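Local coordinates for ABC transporter periplasmic peptide-binding protein (Pseudoalteromonas, PDB 4QFL) that binds dipeptides such as Ala-Phe and probably delivers them, as a periplasmic receptor, to an ABC transporter for uptake, at residues G98-T103 / T110-A115; D117-F122 / H161-E166; V185-Y190 / Y206-G211. One frame throughout, in Å; residues are numbered along the deposited sequence.

Contact 1. Residues G98-T103 / T110-A115; sequences GVKFHT and TREFNA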
loop_
_atom_site.group_PDB
_atom_site.type_symbol
_atom_site.label_atom_id
_atom_site.label_comp_id
_atom_site.label_asym_id
_atom_site.label_seq_id
_atom_site.Cartn_x
_atom_site.Cartn_y
_atom_site.Cartn_z
ATOM N N GLY A 98 5.720 -8.440 28.963
ATOM C CA GLY A 98 4.824 -9.575 29.023
ATOM C C GLY A 98 4.224 -9.995 27.695
ATOM O O GLY A 98 3.206 -10.679 27.665
ATOM N N VAL A 99 4.849 -9.610 26.590
ATOM C CA VAL A 99 4.315 -9.960 25.279
ATOM C C VAL A 99 5.005 -11.199 24.760
ATOM O O VAL A 99 6.223 -11.229 24.652
ATOM C CB VAL A 99 4.529 -8.842 24.253
ATOM C CG1 VAL A 99 4.080 -9.315 22.873
ATOM C CG2 VAL A 99 3.792 -7.576 24.682
ATOM N N LYS A 100 4.221 -12.218 24.434
ATOM C CA LYS A 100 4.772 -13.496 23.999
ATOM C C LYS A 100 4.745 -13.662 22.493
ATOM O O LYS A 100 3.733 -13.397 21.851
ATOM C CB LYS A 100 4.003 -14.662 24.632
ATOM C CG LYS A 100 4.322 -14.907 26.101
ATOM C CD LYS A 100 3.427 -15.974 26.656
ATOM C CE LYS A 100 3.548 -16.074 28.158
ATOM N NZ LYS A 100 2.666 -17.148 28.668
ATOM N N PHE A 101 5.857 -14.117 21.937
ATOM C CA PHE A 101 5.872 -14.556 20.553
ATOM C C PHE A 101 5.121 -15.869 20.395
ATOM O O PHE A 101 4.992 -16.638 21.346
ATOM C CB PHE A 101 7.303 -14.695 20.036
ATOM C CG PHE A 101 7.952 -13.380 19.726
ATOM C CD1 PHE A 101 7.611 -12.677 18.580
ATOM C CD2 PHE A 101 8.891 -12.837 20.582
ATOM C CE1 PHE A 101 8.199 -11.460 18.287
ATOM C CE2 PHE A 101 9.480 -11.622 20.295
ATOM C CZ PHE A 101 9.127 -10.932 19.147
ATOM N N HIS A 102 4.630 -16.109 19.182
ATOM C CA HIS A 102 3.904 -17.334 18.842
ATOM C C HIS A 102 4.660 -18.612 19.141
ATOM O O HIS A 102 5.864 -18.718 18.920
ATOM C CB HIS A 102 3.547 -17.359 17.355
ATOM C CG HIS A 102 2.616 -16.270 16.936
ATOM N ND1 HIS A 102 2.550 -15.814 15.639
ATOM C CD2 HIS A 102 1.708 -15.552 17.635
ATOM C CE1 HIS A 102 1.647 -14.857 15.557
ATOM N NE2 HIS A 102 1.122 -14.677 16.754
ATOM N N THR A 103 3.934 -19.588 19.653
ATOM C CA THR A 103 4.386 -20.951 19.585
ATOM C C THR A 103 3.765 -21.493 18.314
ATOM O O THR A 103 2.543 -21.483 18.153
ATOM C CB THR A 103 3.918 -21.764 20.795
ATOM O OG1 THR A 103 4.557 -21.266 21.976
ATOM C CG2 THR A 103 4.259 -23.238 20.613
ATOM N N THR A 110 11.747 -18.946 24.133
ATOM C CA THR A 110 12.302 -19.173 25.462
ATOM C C THR A 110 12.314 -17.881 26.272
ATOM O O THR A 110 12.720 -17.869 27.428
ATOM C CB THR A 110 13.730 -19.747 25.398
ATOM O OG1 THR A 110 14.619 -18.791 24.808
ATOM C CG2 THR A 110 13.751 -21.018 24.583
ATOM N N ARG A 111 11.871 -16.795 25.647
ATOM C CA ARG A 111 11.781 -15.497 26.303
ATOM C C ARG A 111 10.683 -14.655 25.666
ATOM O O ARG A 111 10.183 -14.981 24.593
ATOM C CB ARG A 111 13.122 -14.761 26.234
ATOM C CG ARG A 111 13.586 -14.438 24.828
ATOM C CD ARG A 111 14.473 -13.204 24.804
ATOM N NE ARG A 111 14.929 -12.891 23.450
ATOM C CZ ARG A 111 14.302 -12.055 22.624
ATOM N NH1 ARG A 111 13.199 -11.429 23.013
ATOM N NH2 ARG A 111 14.793 -11.825 21.411
ATOM N N GLU A 112 10.293 -13.579 26.341
ATOM C CA GLU A 112 9.274 -12.692 25.807
ATOM C C GLU A 112 9.889 -11.548 25.005
ATOM O O GLU A 112 11.098 -11.302 25.049
ATOM C CB GLU A 112 8.388 -12.154 26.938
ATOM C CG GLU A 112 7.660 -13.249 27.709
ATOM C CD GLU A 112 6.658 -12.710 28.707
ATOM O OE1 GLU A 112 6.742 -11.513 29.045
ATOM O OE2 GLU A 112 5.786 -13.481 29.160
ATOM N N PHE A 113 9.033 -10.856 24.267
ATOM C CA PHE A 113 9.413 -9.685 23.490
ATOM C C PHE A 113 10.179 -8.627 24.301
ATOM O O PHE A 113 9.784 -8.258 25.415
ATOM C CB PHE A 113 8.158 -9.071 22.859
ATOM C CG PHE A 113 8.329 -7.653 22.462
ATOM C CD1 PHE A 113 9.188 -7.314 21.432
ATOM C CD2 PHE A 113 7.637 -6.651 23.116
ATOM C CE1 PHE A 113 9.359 -5.995 21.063
ATOM C CE2 PHE A 113 7.800 -5.331 22.759
ATOM C CZ PHE A 113 8.665 -5.001 21.726
ATOM N N ASN A 114 11.290 -8.152 23.742
ATOM C CA ASN A 114 12.056 -7.088 24.384
ATOM C C ASN A 114 12.784 -6.236 23.362
ATOM O O ASN A 114 12.576 -6.391 22.151
ATOM C CB ASN A 114 13.035 -7.647 25.426
ATOM C CG ASN A 114 14.097 -8.533 24.813
ATOM O OD1 ASN A 114 14.541 -8.307 23.688
ATOM N ND2 ASN A 114 14.506 -9.563 25.551
ATOM N N ALA A 115 13.623 -5.331 23.857
ATOM C CA ALA A 115 14.365 -4.395 23.014
ATOM C C ALA A 115 15.172 -5.067 21.903
ATOM O O ALA A 115 15.355 -4.498 20.834
ATOM C CB ALA A 115 15.277 -3.532 23.875
HETATM O O HOH W 1 8.299 -9.119 29.067
HETATM O O HOH W 2 7.176 -8.274 26.538
HETATM O O HOH W 3 7.355 -15.058 24.287
#
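The Phe101 side chain crosses that of Phe113 at a slant, its ring atom CE2 coming 3.7 Å from CA of Phe113 and 3.9 Å from its CB. The Phe113 ring itself leans away beside Val99: its CG stands anti to the backbone N (chi1 160°), and the two side chains run side by side, pointing the same way, with the Val99 and Phe113 CB atoms 3.9 Å apart. The third flat group, the Arg111 guanidinium, has Glu112 O at its edge, close to its plane, where NH1 donates to that oxygen.

The backbones are joined by one direct hydrogen bond, Phe113 N to Val99 O at 2.9 Å. Beside it, a water accepts from Val99 N (2.7 Å) and donates to Phe113 O. A second water accepts from Phe101 N and donates to Arg111 O. CB of Glu112 packs 3.3 Å from Val99 O, and from there the extended side chain brings OE2 beside the CG and CE methylenes of Lys100, 3.6 Å from CE. The Lys100 NZ is farther from OE2, at 4.8 Å, so any attraction between the two charges is probably long-range; NZ also has a weak, long ion pair with Asp231.

Asn114, whose side chain accepts from Asp116 N, is the N-cap of helix 115-126. In this family 5 solute-binding protein the two segments are thus the arms of a long loop, joined by one backbone bond and bridging waters, that leads from strand 90-95 into the N-capped helix.

Contact 2. Residues D117-F122 / H161-E166; sequences DVIFTF and HQVRFE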
loop_
_atom_site.group_PDB
_atom_site.type_symbol
_atom_site.label_atom_id
_atom_site.label_comp_id
_atom_site.label_asym_id
_atom_site.label_seq_id
_atom_site.Cartn_x
_atom_site.Cartn_y
_atom_site.Cartn_z
ATOM N N ASP A 117 14.428 -7.508 20.016
ATOM C CA ASP A 117 13.572 -7.783 18.863
ATOM C C ASP A 117 13.365 -6.543 18.011
ATOM O O ASP A 117 13.307 -6.611 16.780
ATOM C CB ASP A 117 12.231 -8.316 19.342
ATOM C CG ASP A 117 12.378 -9.566 20.183
ATOM O OD1 ASP A 117 12.933 -10.555 19.663
ATOM O OD2 ASP A 117 11.959 -9.548 21.363
ATOM N N VAL A 118 13.262 -5.400 18.677
ATOM C CA VAL A 118 13.101 -4.131 17.986
ATOM C C VAL A 118 14.366 -3.807 17.220
ATOM O O VAL A 118 14.324 -3.466 16.032
ATOM C CB VAL A 118 12.772 -3.008 18.973
ATOM C CG1 VAL A 118 12.709 -1.660 18.268
ATOM C CG2 VAL A 118 11.453 -3.311 19.680
ATOM N N ILE A 119 15.501 -3.935 17.899
ATOM C CA ILE A 119 16.773 -3.637 17.278
ATOM C C ILE A 119 17.021 -4.574 16.106
ATOM O O ILE A 119 17.486 -4.139 15.057
ATOM C CB ILE A 119 17.925 -3.672 18.295
ATOM C CG1 ILE A 119 17.621 -2.692 19.432
ATOM C CG2 ILE A 119 19.216 -3.284 17.626
ATOM C CD1 ILE A 119 18.394 -2.936 20.712
ATOM N N PHE A 120 16.686 -5.852 16.260
ATOM C CA PHE A 120 16.872 -6.783 15.155
ATOM C C PHE A 120 15.967 -6.494 13.970
ATOM O O PHE A 120 16.418 -6.429 12.827
ATOM C CB PHE A 120 16.625 -8.222 15.564
ATOM C CG PHE A 120 16.493 -9.142 14.384
ATOM C CD1 PHE A 120 17.628 -9.607 13.722
ATOM C CD2 PHE A 120 15.244 -9.501 13.900
ATOM C CE1 PHE A 120 17.517 -10.446 12.612
ATOM C CE2 PHE A 120 15.120 -10.339 12.787
ATOM C CZ PHE A 120 16.255 -10.808 12.139
ATOM N N THR A 121 14.677 -6.381 14.248
ATOM C CA THR A 121 13.679 -6.130 13.212
ATOM C C THR A 121 14.028 -4.926 12.352
ATOM O O THR A 121 13.971 -4.976 11.111
ATOM C CB THR A 121 12.298 -5.890 13.838
ATOM O OG1 THR A 121 11.900 -7.055 14.564
ATOM C CG2 THR A 121 11.271 -5.586 12.750
ATOM N N PHE A 122 14.385 -3.833 13.014
ATOM C CA PHE A 122 14.618 -2.589 12.289
ATOM C C PHE A 122 16.050 -2.396 11.789
ATOM O O PHE A 122 16.258 -1.754 10.757
ATOM C CB PHE A 122 14.039 -1.383 13.047
ATOM C CG PHE A 122 12.535 -1.441 13.158
ATOM C CD1 PHE A 122 11.738 -1.114 12.072
ATOM C CD2 PHE A 122 11.926 -1.905 14.312
ATOM C CE1 PHE A 122 10.377 -1.208 12.148
ATOM C CE2 PHE A 122 10.556 -2.003 14.390
ATOM C CZ PHE A 122 9.783 -1.661 13.300
ATOM N N HIS A 161 13.554 -3.024 27.955
ATOM C CA HIS A 161 12.291 -2.586 27.360
ATOM C C HIS A 161 12.254 -1.084 27.062
ATOM O O HIS A 161 11.232 -0.420 27.253
ATOM C CB HIS A 161 11.089 -3.039 28.208
ATOM C CG HIS A 161 11.029 -4.522 28.406
ATOM N ND1 HIS A 161 10.388 -5.364 27.524
ATOM C CD2 HIS A 161 11.570 -5.313 29.359
ATOM C CE1 HIS A 161 10.525 -6.613 27.936
ATOM N NE2 HIS A 161 11.235 -6.609 29.049
ATOM N N GLN A 162 13.378 -0.560 26.582
ATOM C CA GLN A 162 13.419 0.785 26.023
ATOM C C GLN A 162 14.561 0.896 25.010
ATOM O O GLN A 162 15.673 0.419 25.250
ATOM C CB GLN A 162 13.544 1.845 27.119
ATOM C CG GLN A 162 13.541 3.275 26.592
ATOM C CD GLN A 162 13.573 4.316 27.691
ATOM O OE1 GLN A 162 14.635 4.712 28.152
ATOM N NE2 GLN A 162 12.409 4.770 28.106
ATOM N N VAL A 163 14.274 1.501 23.863
ATOM C CA VAL A 163 15.294 1.699 22.851
ATOM C C VAL A 163 15.238 3.132 22.392
ATOM O O VAL A 163 14.238 3.811 22.594
ATOM C CB VAL A 163 15.091 0.770 21.630
ATOM C CG1 VAL A 163 15.133 -0.689 22.058
ATOM C CG2 VAL A 163 13.777 1.095 20.918
ATOM N N ARG A 164 16.312 3.595 21.772
ATOM C CA ARG A 164 16.330 4.931 21.202
ATOM C C ARG A 164 16.878 4.890 19.774
ATOM O O ARG A 164 18.009 4.466 19.553
ATOM C CB ARG A 164 17.152 5.869 22.091
ATOM C CG ARG A 164 17.342 7.255 21.530
ATOM C CD ARG A 164 18.274 8.088 22.399
ATOM N NE ARG A 164 19.637 7.555 22.424
ATOM C CZ ARG A 164 20.250 7.115 23.521
ATOM N NH1 ARG A 164 19.619 7.149 24.687
ATOM N NH2 ARG A 164 21.492 6.647 23.452
ATOM N N PHE A 165 16.054 5.291 18.810
ATOM C CA PHE A 165 16.483 5.419 17.418
ATOM C C PHE A 165 17.284 6.715 17.237
ATOM O O PHE A 165 16.842 7.788 17.649
ATOM C CB PHE A 165 15.274 5.445 16.462
ATOM C CG PHE A 165 14.567 4.119 16.298
ATOM C CD1 PHE A 165 13.824 3.565 17.336
ATOM C CD2 PHE A 165 14.605 3.450 15.079
ATOM C CE1 PHE A 165 13.156 2.348 17.174
ATOM C CE2 PHE A 165 13.935 2.240 14.906
ATOM C CZ PHE A 165 13.212 1.688 15.957
ATOM N N GLU A 166 18.456 6.615 16.612
ATOM C CA GLU A 166 19.248 7.795 16.279
ATOM C C GLU A 166 19.193 8.043 14.772
ATOM O O GLU A 166 19.608 7.195 13.981
ATOM C CB GLU A 166 20.699 7.613 16.724
ATOM C CG GLU A 166 20.852 7.200 18.172
ATOM C CD GLU A 166 20.638 8.356 19.130
ATOM O OE1 GLU A 166 20.311 9.467 18.660
ATOM O OE2 GLU A 166 20.800 8.157 20.355
#
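Val118 reaches from the helix with CG1 and touches two residues of the strand: Val163 CG2 at 4.0 Å and the tip of the Phe165 ring, CZ, at 4.1 Å. Its side chain stands at about a right angle to that of Phe165. CG1 is anti to the backbone N (chi1 176°), which turns this methyl group toward both strand residues. One turn on, Phe122 completes the set. The edge of the Phe165 ring is directed at the face of Phe122 in an offset edge-to-face pair, the planes at 66° and the centroids 6.0 Å apart, while CB of Phe122 sits at the Phe165 edge, near CE2. Helix 115-126 thereby packs against one side of an antiparallel sheet, over strands 90-95, 162-167 and 152-159, a small alpha/beta unit that probably corresponds to the extra domain of dipeptide- and oligopeptide-binding proteins. Helix and strand segments point roughly the same way, their axes 32° apart and 9.6 Å at closest approach. The side chains of Ile119 and Val163 run antiparallel alongside one another, CG1 to CG1 at 4.1 Å. Strand 90-95 continues the apolar layer, with Leu95 against Val118 and the Phe93 ring meeting that of Phe165.

Contact 3. Residues V185-Y190 / Y206-G211; sequences VLSKEY and YPVGTG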
loop_
_atom_site.group_PDB
_atom_site.type_symbol
_atom_site.label_atom_id
_atom_site.label_comp_id
_atom_site.label_asym_id
_atom_site.label_seq_id
_atom_site.Cartn_x
_atom_site.Cartn_y
_atom_site.Cartn_z
ATOM N N VAL A 185 6.847 -5.882 14.207
ATOM C CA VAL A 185 7.939 -6.416 15.019
ATOM C C VAL A 185 8.158 -7.919 14.815
ATOM O O VAL A 185 7.221 -8.715 14.948
ATOM C CB VAL A 185 7.682 -6.162 16.511
ATOM C CG1 VAL A 185 8.770 -6.810 17.349
ATOM C CG2 VAL A 185 7.614 -4.671 16.774
ATOM N N LEU A 186 9.398 -8.298 14.510
ATOM C CA LEU A 186 9.744 -9.695 14.258
ATOM C C LEU A 186 10.459 -10.343 15.443
ATOM O O LEU A 186 10.853 -9.660 16.383
ATOM C CB LEU A 186 10.630 -9.809 13.013
ATOM C CG LEU A 186 10.083 -9.157 11.745
ATOM C CD1 LEU A 186 11.078 -9.303 10.598
ATOM C CD2 LEU A 186 8.781 -9.804 11.398
ATOM N N SER A 187 10.622 -11.663 15.376
ATOM C CA SER A 187 11.294 -12.434 16.424
ATOM C C SER A 187 12.791 -12.620 16.190
ATOM O O SER A 187 13.199 -13.307 15.248
ATOM C CB SER A 187 10.674 -13.823 16.557
ATOM O OG SER A 187 11.479 -14.629 17.406
ATOM N N LYS A 188 13.606 -12.035 17.062
ATOM C CA LYS A 188 15.042 -12.245 16.992
ATOM C C LYS A 188 15.408 -13.674 17.357
ATOM O O LYS A 188 16.276 -14.283 16.723
ATOM C CB LYS A 188 15.805 -11.271 17.882
ATOM C CG LYS A 188 17.304 -11.371 17.654
ATOM C CD LYS A 188 18.105 -10.428 18.516
ATOM C CE LYS A 188 19.582 -10.565 18.186
ATOM N NZ LYS A 188 20.443 -9.672 19.007
ATOM N N GLU A 189 14.756 -14.222 18.376
ATOM C CA GLU A 189 15.070 -15.589 18.769
ATOM C C GLU A 189 14.827 -16.563 17.621
ATOM O O GLU A 189 15.655 -17.420 17.342
ATOM C CB GLU A 189 14.302 -16.021 20.015
ATOM C CG GLU A 189 14.662 -17.438 20.445
ATOM C CD GLU A 189 13.980 -17.860 21.728
ATOM O OE1 GLU A 189 12.996 -17.196 22.113
ATOM O OE2 GLU A 189 14.429 -18.855 22.347
ATOM N N TYR A 190 13.691 -16.424 16.951
ATOM C CA TYR A 190 13.391 -17.252 15.794
ATOM C C TYR A 190 14.475 -17.046 14.753
ATOM O O TYR A 190 15.054 -18.005 14.247
ATOM C CB TYR A 190 12.019 -16.880 15.227
ATOM C CG TYR A 190 11.548 -17.704 14.044
ATOM C CD1 TYR A 190 11.739 -19.081 13.995
ATOM C CD2 TYR A 190 10.884 -17.105 12.989
ATOM C CE1 TYR A 190 11.304 -19.825 12.918
ATOM C CE2 TYR A 190 10.442 -17.836 11.915
ATOM C CZ TYR A 190 10.653 -19.199 11.878
ATOM O OH TYR A 190 10.201 -19.930 10.798
ATOM N N TYR A 206 7.733 -18.855 7.013
ATOM C CA TYR A 206 7.081 -19.446 8.169
ATOM C C TYR A 206 7.256 -18.482 9.313
ATOM O O TYR A 206 8.240 -18.528 10.039
ATOM C CB TYR A 206 7.690 -20.800 8.488
ATOM C CG TYR A 206 7.491 -21.768 7.371
ATOM C CD1 TYR A 206 8.404 -21.841 6.335
ATOM C CD2 TYR A 206 6.378 -22.591 7.331
ATOM C CE1 TYR A 206 8.231 -22.732 5.290
ATOM C CE2 TYR A 206 6.191 -23.485 6.293
ATOM C CZ TYR A 206 7.128 -23.552 5.273
ATOM O OH TYR A 206 6.968 -24.431 4.228
ATOM N N PRO A 207 6.289 -17.585 9.457
ATOM C CA PRO A 207 6.422 -16.400 10.289
ATOM C C PRO A 207 6.215 -16.674 11.768
ATOM O O PRO A 207 5.494 -17.608 12.160
ATOM C CB PRO A 207 5.306 -15.501 9.767
ATOM C CG PRO A 207 4.265 -16.445 9.314
ATOM C CD PRO A 207 4.976 -17.654 8.791
ATOM N N VAL A 208 6.856 -15.839 12.582
ATOM C CA VAL A 208 6.571 -15.773 14.001
ATOM C C VAL A 208 6.331 -14.327 14.373
ATOM O O VAL A 208 7.200 -13.486 14.193
ATOM C CB VAL A 208 7.736 -16.318 14.843
ATOM C CG1 VAL A 208 7.469 -16.086 16.320
ATOM C CG2 VAL A 208 7.936 -17.807 14.561
ATOM N N GLY A 209 5.143 -14.039 14.892
ATOM C CA GLY A 209 4.795 -12.690 15.282
ATOM C C GLY A 209 4.285 -12.649 16.697
ATOM O O GLY A 209 4.451 -13.599 17.452
ATOM N N THR A 210 3.661 -11.539 17.062
ATOM C CA THR A 210 3.058 -11.414 18.382
ATOM C C THR A 210 1.569 -11.156 18.242
ATOM O O THR A 210 0.886 -10.864 19.234
ATOM C CB THR A 210 3.679 -10.256 19.182
ATOM O OG1 THR A 210 3.577 -9.037 18.432
ATOM C CG2 THR A 210 5.136 -10.541 19.473
ATOM N N GLY A 211 1.082 -11.281 17.004
ATOM C CA GLY A 211 -0.265 -10.900 16.625
ATOM C C GLY A 211 -1.338 -11.871 17.059
ATOM O O GLY A 211 -1.035 -12.938 17.600
HETATM O O HOH W 4 4.562 -9.006 15.831
HETATM O O HOH W 5 9.700 -13.392 13.197
#
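The hydroxyl of Tyr190 donates to the carbonyl oxygen of Tyr206 in a very short bond, OH to O 2.5 Å. The donor lies in the carbonyl plane, and the oxygen in turn sits at the rim of the tyrosine ring near its plane. CG of Tyr190 is anti to the backbone N (chi1 -178°), which starts the ring toward the 206-211 loop. Val208 lies against one face of the ring: CG2, offset toward the rim, makes a CH-pi contact 3.6 Å from the ring centroid and 19° off the normal, and is nearest to CD2 at 3.4 Å. The other methyl of Val208, CG1, packs on CB of Ser187.

Ser187 is the N-cap of helix 188-196. Its OG accepts from Tyr190 N at 2.9 Å, so the cap ties down the backbone of the very residue whose ring covers Val208. A water accepts from Ser187 N and donates to Val208 O at 2.7 Å, lying at the edge of the Tyr190 ring. A second water donates to both Val185 O and Thr210 OG1, and Asp62 also bonds that hydroxyl.

With the phenol as donor, the short bond holds the hydroxyl end of Tyr190, and the methyl over the ring face probably helps to set its tilt, while water satisfies Ser187 N, Val208 O and Val185 O, backbone groups that do not meet directly.

The three contacts form one patch around the start of helix 115-126. Contacts 1 and 3 are closest, centres about 9 Å apart; contact 2 lies about 15 Å from each. Asp117 joins all three: OD2 forms a salt bridge with Arg111 NH1 at 2.8 Å, and OD1 probably accepts a hydrogen bond from Lys188 N at 3.1 Å. A probable hydrogen bond between Thr121 OG1 and Leu186 N (2.8 Å) adds a second tie between contacts 2 and 3, and another between His102 NE2 and Gly211 O (2.9 Å) links contacts 1 and 3. None of the segments supplies a residue to the Ala-Phe pocket; what they share is the packing of helix 115-126 with its flanking loops.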